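Long-range contacts in mandelate racemase/muconate lactonizing enzyme, C-terminal domain protein (Paracoccus denitrificans, PDB 4DWD), which binds magnesium and belongs to the mandelate racemase/muconate lactonizing enzyme group of the enolase superfamily, where it may act as a hydro-lyase: residues E294-Q299 with M319-E324; G120-R125 with T315-T320; P156-I161 with D191-F196. All coordinates share one frame; numbering follows the deposited sequence.

From the N terminus, the chain first passes 120-125, the lead into strand 125-132, and then 156-161, which pairs with 191-196 to close contact 3 as a short beta-alpha-beta unit. Segment 294-299 follows, opening contact 1. At 315-320 the chain meets 120-125 again, closing contact 2 around all of contact 3, and at 319-324 contact 1 closes. Contacts 1 and 2 therefore cross, and they share Met-319 and Thr-320. Contact 2 joins the loop after helix 114-117 to the loop after helix 304-314, 190 residues later. Contacts 1 and 3 approach each other inside the barrel through a long, weak ion pair between Glu-324 and Lys-160.

Contact 1: E294-Q299 with M319-E324; sequences EFVPHQ and MTKPVE
One carboxylate oxygen of Glu-294, OE1, is gripped twice from the facing segment: Thr-320 OG1 lies 2.6 Å from it, and Lys-321 NZ is 2.7 Å from the same OE1 in a salt bridge. The contact belongs to the enolase-superfamily barrel, where strands 294-295 and 323-325 lie next to each other. The touching parts run in similar directions, 12° apart, but side chains and waters join them, with no direct bond between their backbones.

The two donors divide the oxygen between them. The threonine hydroxyl uses the anti lone pair of Glu-294 OE1, and the ammonium takes the syn lone pair, on the side of OE2. One water accepts from Lys-321 NZ and donates to Glu-294 OE2, closing a ring around the ion pair. The bend at chi4 of Lys-321 (-61°) sets NZ at the carboxylate, while closer to the backbone its CB lies 3.7 Å from Val-296 CG1. A second water spans Phe-295 O and Thr-320 N, and a third joins Pro-297 O to Glu-324 N.

At the other end, toward the barrel interior, His-298 binds Asp-271 through ND1 and sits close to Glu-223 and Glu-249, residues of a calcium site seen for this protein but empty of calcium in this chain. Its ring stands 87° to the Glu-324 carboxylate. Ser-131 holds OE2 of this glutamate, whereas Gln-299 N donates to Glu-324 OE1 over 2.9 Å, approaching from above the carboxylate plane.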
ATOM      1  N   GLU B 294       2.882  22.975   2.591  1.00  9.52           N
ATOM      2  CA  GLU B 294       3.407  24.336   2.714  1.00 10.44           C
ATOM      3  C   GLU B 294       4.363  24.669   1.574  1.00 10.05           C
ATOM      4  O   GLU B 294       5.086  23.809   1.085  1.00 10.16           O
ATOM      5  CB  GLU B 294       4.144  24.517   4.043  1.00 11.51           C
ATOM      6  CG  GLU B 294       3.266  24.518   5.289  1.00 12.86           C
ATOM      7  CD  GLU B 294       4.111  24.656   6.540  1.00 14.19           C
ATOM      8  OE1 GLU B 294       4.531  25.793   6.865  1.00 14.58           O
ATOM      9  OE2 GLU B 294       4.378  23.630   7.194  1.00 15.27           O
ATOM     10  N   PHE B 295       4.357  25.932   1.165  1.00 10.91           N
ATOM     11  CA  PHE B 295       5.197  26.418   0.064  1.00 10.66           C
ATOM     12  C   PHE B 295       6.108  27.537   0.576  1.00 11.53           C
ATOM     13  O   PHE B 295       5.640  28.642   0.874  1.00 12.90           O
ATOM     14  CB  PHE B 295       4.304  26.898  -1.080  1.00 11.79           C
ATOM     15  CG  PHE B 295       5.044  27.212  -2.336  1.00 11.00           C
ATOM     16  CD1 PHE B 295       5.548  26.183  -3.140  1.00 12.23           C
ATOM     17  CD2 PHE B 295       5.228  28.534  -2.730  1.00 11.83           C
ATOM     18  CE1 PHE B 295       6.222  26.474  -4.307  1.00 12.47           C
ATOM     19  CE2 PHE B 295       5.899  28.832  -3.912  1.00 12.34           C
ATOM     20  CZ  PHE B 295       6.399  27.793  -4.696  1.00 11.89           C
ATOM     21  N   VAL B 296       7.394  27.228   0.744  1.00 10.81           N
ATOM     22  CA  VAL B 296       8.341  28.117   1.428  1.00 10.87           C
ATOM     23  C   VAL B 296       9.643  28.133   0.603  1.00 11.37           C
ATOM     24  O   VAL B 296      10.581  27.407   0.898  1.00 11.29           O
ATOM     25  CB  VAL B 296       8.616  27.664   2.888  1.00 11.29           C
ATOM     26  CG1 VAL B 296       9.532  28.658   3.608  1.00 11.80           C
ATOM     27  CG2 VAL B 296       7.308  27.477   3.668  1.00 12.63           C
ATOM     28  N   PRO B 297       9.681  28.939  -0.459  1.00 11.21           N
ATOM     29  CA  PRO B 297      10.800  28.866  -1.408  1.00 11.28           C
ATOM     30  C   PRO B 297      12.170  29.082  -0.781  1.00 11.90           C
ATOM     31  O   PRO B 297      12.338  29.935   0.103  1.00 12.57           O
ATOM     32  CB  PRO B 297      10.506  30.008  -2.373  1.00 11.55           C
ATOM     33  CG  PRO B 297       9.012  30.109  -2.365  1.00 12.11           C
ATOM     34  CD  PRO B 297       8.626  29.858  -0.925  1.00 12.19           C
ATOM     35  N   HIS B 298      13.150  28.327  -1.277  1.00 11.56           N
ATOM     36  CA  HIS B 298      14.556  28.611  -1.022  1.00 12.04           C
ATOM     37  C   HIS B 298      14.959  29.792  -1.876  1.00 11.75           C
ATOM     38  O   HIS B 298      14.621  29.859  -3.070  1.00 10.83           O
ATOM     39  CB  HIS B 298      15.350  27.370  -1.392  1.00 11.77           C
ATOM     40  CG  HIS B 298      16.847  27.531  -1.318  1.00 12.38           C
ATOM     41  ND1 HIS B 298      17.579  28.039  -2.330  1.00 12.27           N
ATOM     42  CD2 HIS B 298      17.742  27.186  -0.322  1.00 14.57           C
ATOM     43  CE1 HIS B 298      18.881  28.032  -1.989  1.00 13.01           C
ATOM     44  NE2 HIS B 298      18.982  27.511  -0.761  1.00 13.50           N
ATOM     45  N   GLN B 299      15.663  30.759  -1.290  1.00 11.80           N
ATOM     46  CA  GLN B 299      16.173  31.873  -2.097  1.00 11.47           C
ATOM     47  C   GLN B 299      17.293  32.567  -1.339  1.00 12.38           C
ATOM     48  O   GLN B 299      17.098  33.016  -0.216  1.00 12.34           O
ATOM     49  CB  GLN B 299      15.033  32.839  -2.439  1.00 11.56           C
ATOM     50  CG  GLN B 299      15.182  33.525  -3.789  1.00 12.99           C
ATOM     51  CD  GLN B 299      16.411  34.404  -3.872  1.00 13.66           C
ATOM     52  OE1 GLN B 299      17.328  34.152  -4.670  1.00 12.20           O
ATOM     53  NE2 GLN B 299      16.458  35.426  -3.028  1.00 14.57           N
HETATM   54  N   MSE B 319       0.482  31.873   3.275  1.00 20.59           N
HETATM   55  CA  MSE B 319       1.896  32.020   3.651  1.00 21.73           C
HETATM   56  C   MSE B 319       2.056  31.620   5.101  1.00 21.86           C
HETATM   57  O   MSE B 319       1.383  32.161   5.980  1.00 24.43           O
HETATM   58  CB  MSE B 319       2.391  33.442   3.399  1.00 23.10           C
HETATM   59  CG  MSE B 319       3.840  33.427   2.923  1.00 24.24           C
HETATM   60 SE   MSE B 319       4.534  35.206   2.398  1.00 29.69          SE
HETATM   61  CE  MSE B 319       4.828  35.691   4.259  1.00 22.23           C
ATOM     62  N   THR B 320       2.935  30.651   5.351  1.00 15.36           N
ATOM     63  CA  THR B 320       3.102  30.069   6.685  1.00 16.45           C
ATOM     64  C   THR B 320       4.466  30.344   7.310  1.00 17.59           C
ATOM     65  O   THR B 320       4.617  30.280   8.535  1.00 19.54           O
ATOM     66  CB  THR B 320       2.908  28.544   6.648  1.00 15.91           C
ATOM     67  OG1 THR B 320       3.761  27.984   5.633  1.00 16.57           O
ATOM     68  CG2 THR B 320       1.459  28.195   6.348  1.00 18.19           C
ATOM     69  N   LYS B 321       5.455  30.632   6.468  1.00 14.81           N
ATOM     70  CA  LYS B 321       6.806  30.950   6.936  1.00 14.35           C
ATOM     71  C   LYS B 321       7.264  32.205   6.202  1.00 13.29           C
ATOM     72  O   LYS B 321       6.733  32.525   5.139  1.00 15.19           O
ATOM     73  CB  LYS B 321       7.771  29.768   6.688  1.00 14.12           C
ATOM     74  CG  LYS B 321       7.321  28.427   7.281  1.00 17.32           C
ATOM     75  CD  LYS B 321       7.546  28.329   8.780  1.00 19.07           C
ATOM     76  CE  LYS B 321       7.378  26.903   9.298  1.00 15.08           C
ATOM     77  NZ  LYS B 321       6.020  26.325   9.076  1.00 15.92           N
ATOM     78  N   PRO B 322       8.226  32.938   6.772  1.00 13.45           N
ATOM     79  CA  PRO B 322       8.680  34.174   6.154  1.00 12.87           C
ATOM     80  C   PRO B 322       9.552  33.967   4.913  1.00 13.47           C
ATOM     81  O   PRO B 322       9.901  32.847   4.564  1.00 13.54           O
ATOM     82  CB  PRO B 322       9.511  34.836   7.256  1.00 14.48           C
ATOM     83  CG  PRO B 322       9.138  34.132   8.513  1.00 12.92           C
ATOM     84  CD  PRO B 322       8.849  32.730   8.090  1.00 13.30           C
ATOM     85  N   VAL B 323       9.896  35.077   4.275  1.00 13.29           N
ATOM     86  CA  VAL B 323      10.788  35.106   3.110  1.00 12.92           C
ATOM     87  C   VAL B 323      12.250  34.948   3.537  1.00 12.46           C
ATOM     88  O   VAL B 323      12.727  35.634   4.437  1.00 13.63           O
ATOM     89  CB  VAL B 323      10.634  36.450   2.369  1.00 12.30           C
ATOM     90  CG1 VAL B 323      11.593  36.526   1.185  1.00 12.65           C
ATOM     91  CG2 VAL B 323       9.198  36.642   1.899  1.00 13.06           C
ATOM     92  N   GLU B 324      12.975  34.055   2.871  1.00 11.52           N
ATOM     93  CA  GLU B 324      14.389  33.841   3.185  1.00 11.77           C
ATOM     94  C   GLU B 324      15.275  35.055   2.899  1.00 12.78           C
ATOM     95  O   GLU B 324      15.218  35.641   1.812  1.00 12.54           O
ATOM     96  CB  GLU B 324      14.929  32.623   2.437  1.00 11.64           C
ATOM     97  CG  GLU B 324      16.364  32.302   2.853  1.00 12.27           C
ATOM     98  CD  GLU B 324      16.856  30.930   2.433  1.00 12.82           C
ATOM     99  OE1 GLU B 324      16.245  30.282   1.562  1.00 12.36           O
ATOM    100  OE2 GLU B 324      17.904  30.518   2.965  1.00 14.72           O
TER
HETATM  101  O   HOH W   1       5.050  23.706   9.759  1.00 18.85           O
HETATM  102  O   HOH W   2       4.956  30.059   3.330  1.00 20.40           O
HETATM  103  O   HOH W   3       2.835  27.760   2.768  1.00 22.98           O
HETATM  104  O   HOH W   4      11.645  32.571   0.528  1.00 14.12           O
HETATM  105  O   HOH W   5      14.188  36.210  -1.112  1.00 16.21           O

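Contact 2: G120-R125 with T315-T320; sequences GAWRTR and TLMHMT
The guanidinium of Arg-123 grips the backbone carbonyl of Leu-316 end-on with two nitrogens: NH1 is 2.8 Å and NH2 3.0 Å from Leu-316 O. The carbonyl oxygen lies in the plane of the guanidinium, and a weak third bond runs from Arg-123 NH2 to Met-317 O, also at the edge of the group. This is a contact between two loops on the barrel of an enolase-superfamily subunit, in which one arginine reaches two successive carbonyls, the second only weakly, leading into an inverse gamma turn centred on His-318.

The side chain reaches them by a bent route. CG of Arg-123 sits between the backbone N and the carbonyl carbon (chi1 66°), and a further bend at chi3 redirects NE, after which the flat head is sandwiched. Trp-122 CB covers one face, and the opposite face receives CB of Met-319, a selenomethionine, 3.7 Å above the plane. Met-319 SE lies on that side, 3.7 Å from Arg-123 NH1.

Trp-122 and the selenomethionine Met-317 lie side by side, pointing the same way. Met-317 CA is over the face of the indole, 3.6 Å from the centroid of the five-membered ring, a CH-pi contact. With CG anti to the backbone N (chi1 -179°), Met-317 CG comes to 3.5 Å from Trp-122 CZ2. Its SE stands obliquely to the six-membered ring, 4.6 Å from the centroid, as a Met-aromatic contact. Thr-315 O meets the edge of the indole near CD1.

Two further subunits pack on Trp-122 and Met-317, through Thr-168 of one and Arg-77 and His-80 of the other. Within the chain, the contact joins the loop between helix 114-117 and strand 125-132 to that between helix 304-314 and strand 323-325, with helix 277-291 alongside Thr-315 and Met-317.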
ATOM      1  N   GLY B 120      -2.797  39.767  -8.328  1.00 10.66           N
ATOM      2  CA  GLY B 120      -2.897  40.565  -7.108  1.00 11.28           C
ATOM      3  C   GLY B 120      -2.038  40.054  -5.962  1.00 11.53           C
ATOM      4  O   GLY B 120      -1.684  38.870  -5.898  1.00 11.84           O
ATOM      5  N   ALA B 121      -1.724  40.965  -5.046  1.00 12.31           N
ATOM      6  CA  ALA B 121      -0.966  40.648  -3.846  1.00 12.41           C
ATOM      7  C   ALA B 121      -1.872  40.582  -2.626  1.00 13.01           C
ATOM      8  O   ALA B 121      -2.735  41.445  -2.436  1.00 14.36           O
ATOM      9  CB  ALA B 121       0.115  41.690  -3.632  1.00 12.60           C
ATOM     10  N   TRP B 122      -1.670  39.555  -1.804  1.00 13.07           N
ATOM     11  CA  TRP B 122      -2.306  39.464  -0.482  1.00 13.61           C
ATOM     12  C   TRP B 122      -1.665  40.418   0.476  1.00 14.21           C
ATOM     13  O   TRP B 122      -2.268  40.820   1.466  1.00 17.47           O
ATOM     14  CB  TRP B 122      -2.156  38.067   0.093  1.00 15.53           C
ATOM     15  CG  TRP B 122      -2.979  37.059  -0.644  1.00 14.92           C
ATOM     16  CD1 TRP B 122      -2.580  36.263  -1.715  1.00 15.23           C
ATOM     17  CD2 TRP B 122      -4.378  36.707  -0.395  1.00 15.89           C
ATOM     18  NE1 TRP B 122      -3.609  35.470  -2.136  1.00 15.78           N
ATOM     19  CE2 TRP B 122      -4.723  35.691  -1.390  1.00 16.18           C
ATOM     20  CE3 TRP B 122      -5.346  37.115   0.525  1.00 16.20           C
ATOM     21  CZ2 TRP B 122      -5.988  35.117  -1.446  1.00 17.50           C
ATOM     22  CZ3 TRP B 122      -6.625  36.533   0.450  1.00 16.47           C
ATOM     23  CH2 TRP B 122      -6.931  35.549  -0.510  1.00 16.39           C
ATOM     24  N   ARG B 123      -0.407  40.741   0.206  1.00 14.34           N
ATOM     25  CA  ARG B 123       0.416  41.556   1.087  1.00 16.37           C
ATOM     26  C   ARG B 123       1.512  42.189   0.248  1.00 16.71           C
ATOM     27  O   ARG B 123       2.022  41.569  -0.690  1.00 15.61           O
ATOM     28  CB  ARG B 123       1.057  40.681   2.175  1.00 16.76           C
ATOM     29  CG  ARG B 123       2.054  39.670   1.605  1.00 17.01           C
ATOM     30  CD  ARG B 123       2.402  38.531   2.546  1.00 20.33           C
ATOM     31  NE  ARG B 123       1.244  37.691   2.850  1.00 20.78           N
ATOM     32  CZ  ARG B 123       0.778  36.719   2.072  1.00 17.95           C
ATOM     33  NH1 ARG B 123       1.362  36.429   0.904  1.00 15.15           N
ATOM     34  NH2 ARG B 123      -0.284  36.024   2.476  1.00 15.70           N
ATOM     35  N   THR B 124       1.885  43.419   0.580  1.00 17.56           N
ATOM     36  CA  THR B 124       3.053  44.034  -0.048  1.00 17.71           C
ATOM     37  C   THR B 124       4.148  44.324   0.983  1.00 17.70           C
ATOM     38  O   THR B 124       5.202  44.862   0.646  1.00 18.84           O
ATOM     39  CB  THR B 124       2.699  45.304  -0.848  1.00 18.46           C
ATOM     40  OG1 THR B 124       2.049  46.245   0.013  1.00 19.73           O
ATOM     41  CG2 THR B 124       1.799  44.969  -2.032  1.00 20.45           C
ATOM     42  N   ARG B 125       3.890  43.963   2.236  1.00 18.15           N
ATOM     43  CA  ARG B 125       4.943  43.916   3.243  1.00 18.27           C
ATOM     44  C   ARG B 125       5.129  42.472   3.669  1.00 18.34           C
ATOM     45  O   ARG B 125       4.229  41.857   4.235  1.00 19.55           O
ATOM     46  CB  ARG B 125       4.604  44.799   4.437  1.00 20.98           C
ATOM     47  CG  ARG B 125       4.748  46.270   4.132  1.00 25.36           C
ATOM     48  CD  ARG B 125       4.571  47.083   5.392  1.00 33.12           C
ATOM     49  NE  ARG B 125       4.490  48.511   5.109  1.00 39.74           N
ATOM     50  CZ  ARG B 125       4.425  49.452   6.041  1.00 30.57           C
ATOM     51  NH1 ARG B 125       4.434  49.128   7.315  1.00 38.73           N
ATOM     52  NH2 ARG B 125       4.356  50.720   5.694  1.00 47.12           N
ATOM     53  N   THR B 315       1.646  36.743  -3.802  1.00 11.36           N
ATOM     54  CA  THR B 315       0.406  36.138  -4.341  1.00 12.65           C
ATOM     55  C   THR B 315      -0.053  34.902  -3.569  1.00 13.09           C
ATOM     56  O   THR B 315      -1.130  34.372  -3.844  1.00 14.81           O
ATOM     57  CB  THR B 315       0.533  35.718  -5.832  1.00 12.30           C
ATOM     58  OG1 THR B 315       1.286  34.501  -5.946  1.00 12.33           O
ATOM     59  CG2 THR B 315       1.149  36.830  -6.691  1.00 12.32           C
ATOM     60  N   LEU B 316       0.779  34.429  -2.641  1.00 11.92           N
ATOM     61  CA  LEU B 316       0.514  33.188  -1.907  1.00 14.18           C
ATOM     62  C   LEU B 316      -0.471  33.448  -0.772  1.00 15.27           C
ATOM     63  O   LEU B 316      -0.187  34.226   0.131  1.00 15.48           O
ATOM     64  CB  LEU B 316       1.827  32.601  -1.365  1.00 15.66           C
ATOM     65  CG  LEU B 316       1.766  31.270  -0.600  1.00 16.48           C
ATOM     66  CD1 LEU B 316       1.370  30.109  -1.506  1.00 19.43           C
ATOM     67  CD2 LEU B 316       3.087  30.970   0.090  1.00 17.91           C
HETATM   68  N   MSE B 317      -1.633  32.805  -0.836  1.00 15.85           N
HETATM   69  CA  MSE B 317      -2.674  33.024   0.170  1.00 17.43           C
HETATM   70  C   MSE B 317      -2.212  32.554   1.527  1.00 18.48           C
HETATM   71  O   MSE B 317      -2.106  33.360   2.457  1.00 19.79           O
HETATM   72  CB  MSE B 317      -3.952  32.321  -0.263  1.00 18.75           C
HETATM   73  CG  MSE B 317      -5.061  32.547   0.759  1.00 19.35           C
HETATM   74 SE   MSE B 317      -6.725  31.700   0.127  1.00 24.31          SE
HETATM   75  CE  MSE B 317      -5.986  29.912  -0.295  1.00 24.76           C
ATOM     76  N   HIS B 318      -1.932  31.253   1.646  1.00 19.09           N
ATOM     77  CA  HIS B 318      -1.556  30.661   2.934  1.00 20.84           C
ATOM     78  C   HIS B 318      -0.077  30.675   3.125  1.00 21.39           C
ATOM     79  O   HIS B 318       0.571  29.616   3.128  1.00 24.39           O
ATOM     80  CB  HIS B 318      -2.084  29.234   3.073  1.00 24.13           C
ATOM     81  CG  HIS B 318      -3.584  29.135   3.090  1.00 24.42           C
ATOM     82  ND1 HIS B 318      -4.245  28.118   2.503  1.00 26.03           N
ATOM     83  CD2 HIS B 318      -4.556  29.967   3.653  1.00 22.48           C
ATOM     84  CE1 HIS B 318      -5.573  28.289   2.679  1.00 26.11           C
ATOM     85  NE2 HIS B 318      -5.759  29.423   3.376  1.00 25.23           N
HETATM   86  N   MSE B 319       0.482  31.873   3.275  1.00 20.59           N
HETATM   87  CA  MSE B 319       1.896  32.020   3.651  1.00 21.73           C
HETATM   88  C   MSE B 319       2.056  31.620   5.101  1.00 21.86           C
HETATM   89  O   MSE B 319       1.383  32.161   5.980  1.00 24.43           O
HETATM   90  CB  MSE B 319       2.391  33.442   3.399  1.00 23.10           C
HETATM   91  CG  MSE B 319       3.840  33.427   2.923  1.00 24.24           C
HETATM   92 SE   MSE B 319       4.534  35.206   2.398  1.00 29.69          SE
HETATM   93  CE  MSE B 319       4.828  35.691   4.259  1.00 22.23           C
ATOM     94  N   THR B 320       2.935  30.651   5.351  1.00 15.36           N
ATOM     95  CA  THR B 320       3.102  30.069   6.685  1.00 16.45           C
ATOM     96  C   THR B 320       4.466  30.344   7.310  1.00 17.59           C
ATOM     97  O   THR B 320       4.617  30.280   8.535  1.00 19.54           O
ATOM     98  CB  THR B 320       2.908  28.544   6.648  1.00 15.91           C
ATOM     99  OG1 THR B 320       3.761  27.984   5.633  1.00 16.57           O
ATOM    100  CG2 THR B 320       1.459  28.195   6.348  1.00 18.19           C
TER

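Contact 3: P156-I161 with D191-F196; sequences PAAVKI and DAVIGF
Val-159 and Gly-195 sit at the middle of a parallel ladder, where Gly-195 N donates to Val-159 O over 2.8 Å. Val-159 N reaches Val-193 O at 3.0 Å, and two residues further Ile-161 N reaches Gly-195 O, also at 3.0 Å. This is the strand pairing of a beta-alpha-beta unit in the barrel, with a 19° angle between the strand directions.

The tight part surrounds Gly-195. The backbones come closest here, with Lys-160 CA 4.3 Å from Gly-195 CA, and CG of Lys-160 lies 3.7 Å from Gly-195 O, beside a residue that brings no side chain to this face. On the other face, Ile-161 CD1 comes to 4.2 Å from Phe-196 CD2, and Ile-161 CG1, between the backbone N and carbonyl carbon (chi1 48°), lies 3.6 Å from Gly-195 O.

Toward the start of the strands the pairing gives way to solvent. Ala-157 is exposed, and a water bridges Ala-157 O and Val-193 N in place of a direct bond; Ala-158 CB still touches Val-193 CG1 at 3.7 Å.

NZ of Lys-160 extends to Tyr-129 and Glu-223, the latter from a calcium site seen for this protein but calcium-free in this chain. Opposite, Val-159 and Ile-161 pack beneath helices 140-154 and 174-188, Ile-194 meets helix 174-188, and strand 125-132 flanks strand 158-162 on its other edge.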
ATOM      1  N   PRO B 156      14.127  39.853  12.457  1.00 16.30           N
ATOM      2  CA  PRO B 156      13.339  38.924  11.645  1.00 14.31           C
ATOM      3  C   PRO B 156      12.159  38.287  12.379  1.00 14.33           C
ATOM      4  O   PRO B 156      12.124  38.256  13.615  1.00 16.75           O
ATOM      5  CB  PRO B 156      14.365  37.847  11.271  1.00 14.37           C
ATOM      6  CG  PRO B 156      15.268  37.812  12.459  1.00 14.98           C
ATOM      7  CD  PRO B 156      15.413  39.257  12.871  1.00 16.57           C
ATOM      8  N   ALA B 157      11.210  37.764  11.607  1.00 13.71           N
ATOM      9  CA  ALA B 157      10.066  37.049  12.163  1.00 14.49           C
ATOM     10  C   ALA B 157      10.431  35.621  12.579  1.00 14.83           C
ATOM     11  O   ALA B 157       9.687  34.980  13.321  1.00 17.27           O
ATOM     12  CB  ALA B 157       8.909  37.047  11.166  1.00 16.44           C
ATOM     13  N   ALA B 158      11.563  35.131  12.065  1.00 13.68           N
ATOM     14  CA  ALA B 158      12.092  33.791  12.363  1.00 13.28           C
ATOM     15  C   ALA B 158      13.590  33.758  12.083  1.00 12.50           C
ATOM     16  O   ALA B 158      14.116  34.646  11.419  1.00 12.66           O
ATOM     17  CB  ALA B 158      11.366  32.722  11.549  1.00 13.55           C
ATOM     18  N   VAL B 159      14.275  32.742  12.600  1.00 12.07           N
ATOM     19  CA  VAL B 159      15.707  32.541  12.350  1.00 11.38           C
ATOM     20  C   VAL B 159      15.909  31.118  11.847  1.00 11.33           C
ATOM     21  O   VAL B 159      15.275  30.207  12.362  1.00 11.18           O
ATOM     22  CB  VAL B 159      16.523  32.736  13.647  1.00 11.65           C
ATOM     23  CG1 VAL B 159      17.966  32.285  13.458  1.00 12.16           C
ATOM     24  CG2 VAL B 159      16.456  34.195  14.082  1.00 13.53           C
ATOM     25  N   LYS B 160      16.764  30.929  10.841  1.00 10.71           N
ATOM     26  CA  LYS B 160      17.142  29.572  10.433  1.00 10.17           C
ATOM     27  C   LYS B 160      18.644  29.466  10.503  1.00 10.38           C
ATOM     28  O   LYS B 160      19.346  30.311   9.940  1.00 11.78           O
ATOM     29  CB  LYS B 160      16.649  29.255   9.009  1.00 11.20           C
ATOM     30  CG  LYS B 160      16.870  27.805   8.587  1.00 11.54           C
ATOM     31  CD  LYS B 160      16.327  27.493   7.206  1.00 11.70           C
ATOM     32  CE  LYS B 160      17.307  27.907   6.122  1.00 11.36           C
ATOM     33  NZ  LYS B 160      16.697  27.823   4.763  1.00 10.84           N
ATOM     34  N   ILE B 161      19.129  28.453  11.214  1.00  9.26           N
ATOM     35  CA  ILE B 161      20.568  28.175  11.284  1.00  9.61           C
ATOM     36  C   ILE B 161      20.903  27.006  10.355  1.00 10.08           C
ATOM     37  O   ILE B 161      20.305  25.927  10.447  1.00  9.79           O
ATOM     38  CB  ILE B 161      21.064  27.938  12.735  1.00  9.81           C
ATOM     39  CG1 ILE B 161      20.159  26.937  13.492  1.00  9.78           C
ATOM     40  CG2 ILE B 161      21.105  29.281  13.455  1.00 10.69           C
ATOM     41  CD1 ILE B 161      20.654  26.583  14.891  1.00 10.61           C
ATOM     42  N   ASP B 191       9.809  31.813  22.765  1.00 19.11           N
ATOM     43  CA  ASP B 191       8.792  32.214  21.785  1.00 25.07           C
ATOM     44  C   ASP B 191       9.299  32.178  20.353  1.00 19.60           C
ATOM     45  O   ASP B 191       8.507  32.001  19.411  1.00 22.36           O
ATOM     46  CB  ASP B 191       8.314  33.642  22.081  1.00 25.91           C
ATOM     47  CG  ASP B 191       7.846  33.823  23.513  1.00 31.76           C
ATOM     48  OD1 ASP B 191       6.875  33.149  23.921  1.00 32.20           O
ATOM     49  OD2 ASP B 191       8.446  34.652  24.231  1.00 37.95           O
ATOM     50  N   ALA B 192      10.608  32.367  20.191  1.00 17.69           N
ATOM     51  CA  ALA B 192      11.211  32.561  18.877  1.00 16.14           C
ATOM     52  C   ALA B 192      10.924  31.398  17.939  1.00 15.91           C
ATOM     53  O   ALA B 192      10.980  30.232  18.339  1.00 15.23           O
ATOM     54  CB  ALA B 192      12.707  32.747  19.013  1.00 15.04           C
ATOM     55  N   VAL B 193      10.618  31.733  16.686  1.00 13.08           N
ATOM     56  CA  VAL B 193      10.459  30.741  15.628  1.00 12.58           C
ATOM     57  C   VAL B 193      11.850  30.451  15.044  1.00 12.52           C
ATOM     58  O   VAL B 193      12.487  31.348  14.492  1.00 12.71           O
ATOM     59  CB  VAL B 193       9.526  31.266  14.523  1.00 13.54           C
ATOM     60  CG1 VAL B 193       9.368  30.228  13.430  1.00 13.69           C
ATOM     61  CG2 VAL B 193       8.178  31.657  15.109  1.00 16.67           C
ATOM     62  N   ILE B 194      12.320  29.210  15.195  1.00 11.19           N
ATOM     63  CA  ILE B 194      13.665  28.839  14.747  1.00 10.29           C
ATOM     64  C   ILE B 194      13.608  27.587  13.877  1.00 10.11           C
ATOM     65  O   ILE B 194      12.964  26.598  14.244  1.00 10.29           O
ATOM     66  CB  ILE B 194      14.631  28.549  15.924  1.00 10.39           C
ATOM     67  CG1 ILE B 194      14.352  29.473  17.134  1.00 10.43           C
ATOM     68  CG2 ILE B 194      16.078  28.651  15.448  1.00 10.51           C
ATOM     69  CD1 ILE B 194      15.218  29.179  18.352  1.00 11.32           C
ATOM     70  N   GLY B 195      14.264  27.652  12.724  1.00 10.05           N
ATOM     71  CA  GLY B 195      14.438  26.483  11.855  1.00  9.46           C
ATOM     72  C   GLY B 195      15.886  26.015  11.866  1.00  9.45           C
ATOM     73  O   GLY B 195      16.809  26.778  12.188  1.00  9.44           O
ATOM     74  N   PHE B 196      16.086  24.753  11.505  1.00  9.25           N
ATOM     75  CA  PHE B 196      17.410  24.148  11.467  1.00  8.84           C
ATOM     76  C   PHE B 196      17.567  23.525  10.087  1.00  9.28           C
ATOM     77  O   PHE B 196      16.736  22.704   9.681  1.00  9.78           O
ATOM     78  CB  PHE B 196      17.482  23.084  12.573  1.00  9.19           C
ATOM     79  CG  PHE B 196      18.825  22.404  12.720  1.00  8.56           C
ATOM     80  CD1 PHE B 196      19.282  21.488  11.767  1.00  9.22           C
ATOM     81  CD2 PHE B 196      19.609  22.624  13.852  1.00  9.52           C
ATOM     82  CE1 PHE B 196      20.501  20.833  11.923  1.00 10.36           C
ATOM     83  CE2 PHE B 196      20.825  21.976  14.005  1.00 10.17           C
ATOM     84  CZ  PHE B 196      21.280  21.084  13.037  1.00 10.31           C
TER
HETATM   85  O   HOH W   6      10.550  34.478  15.998  1.00 22.16           O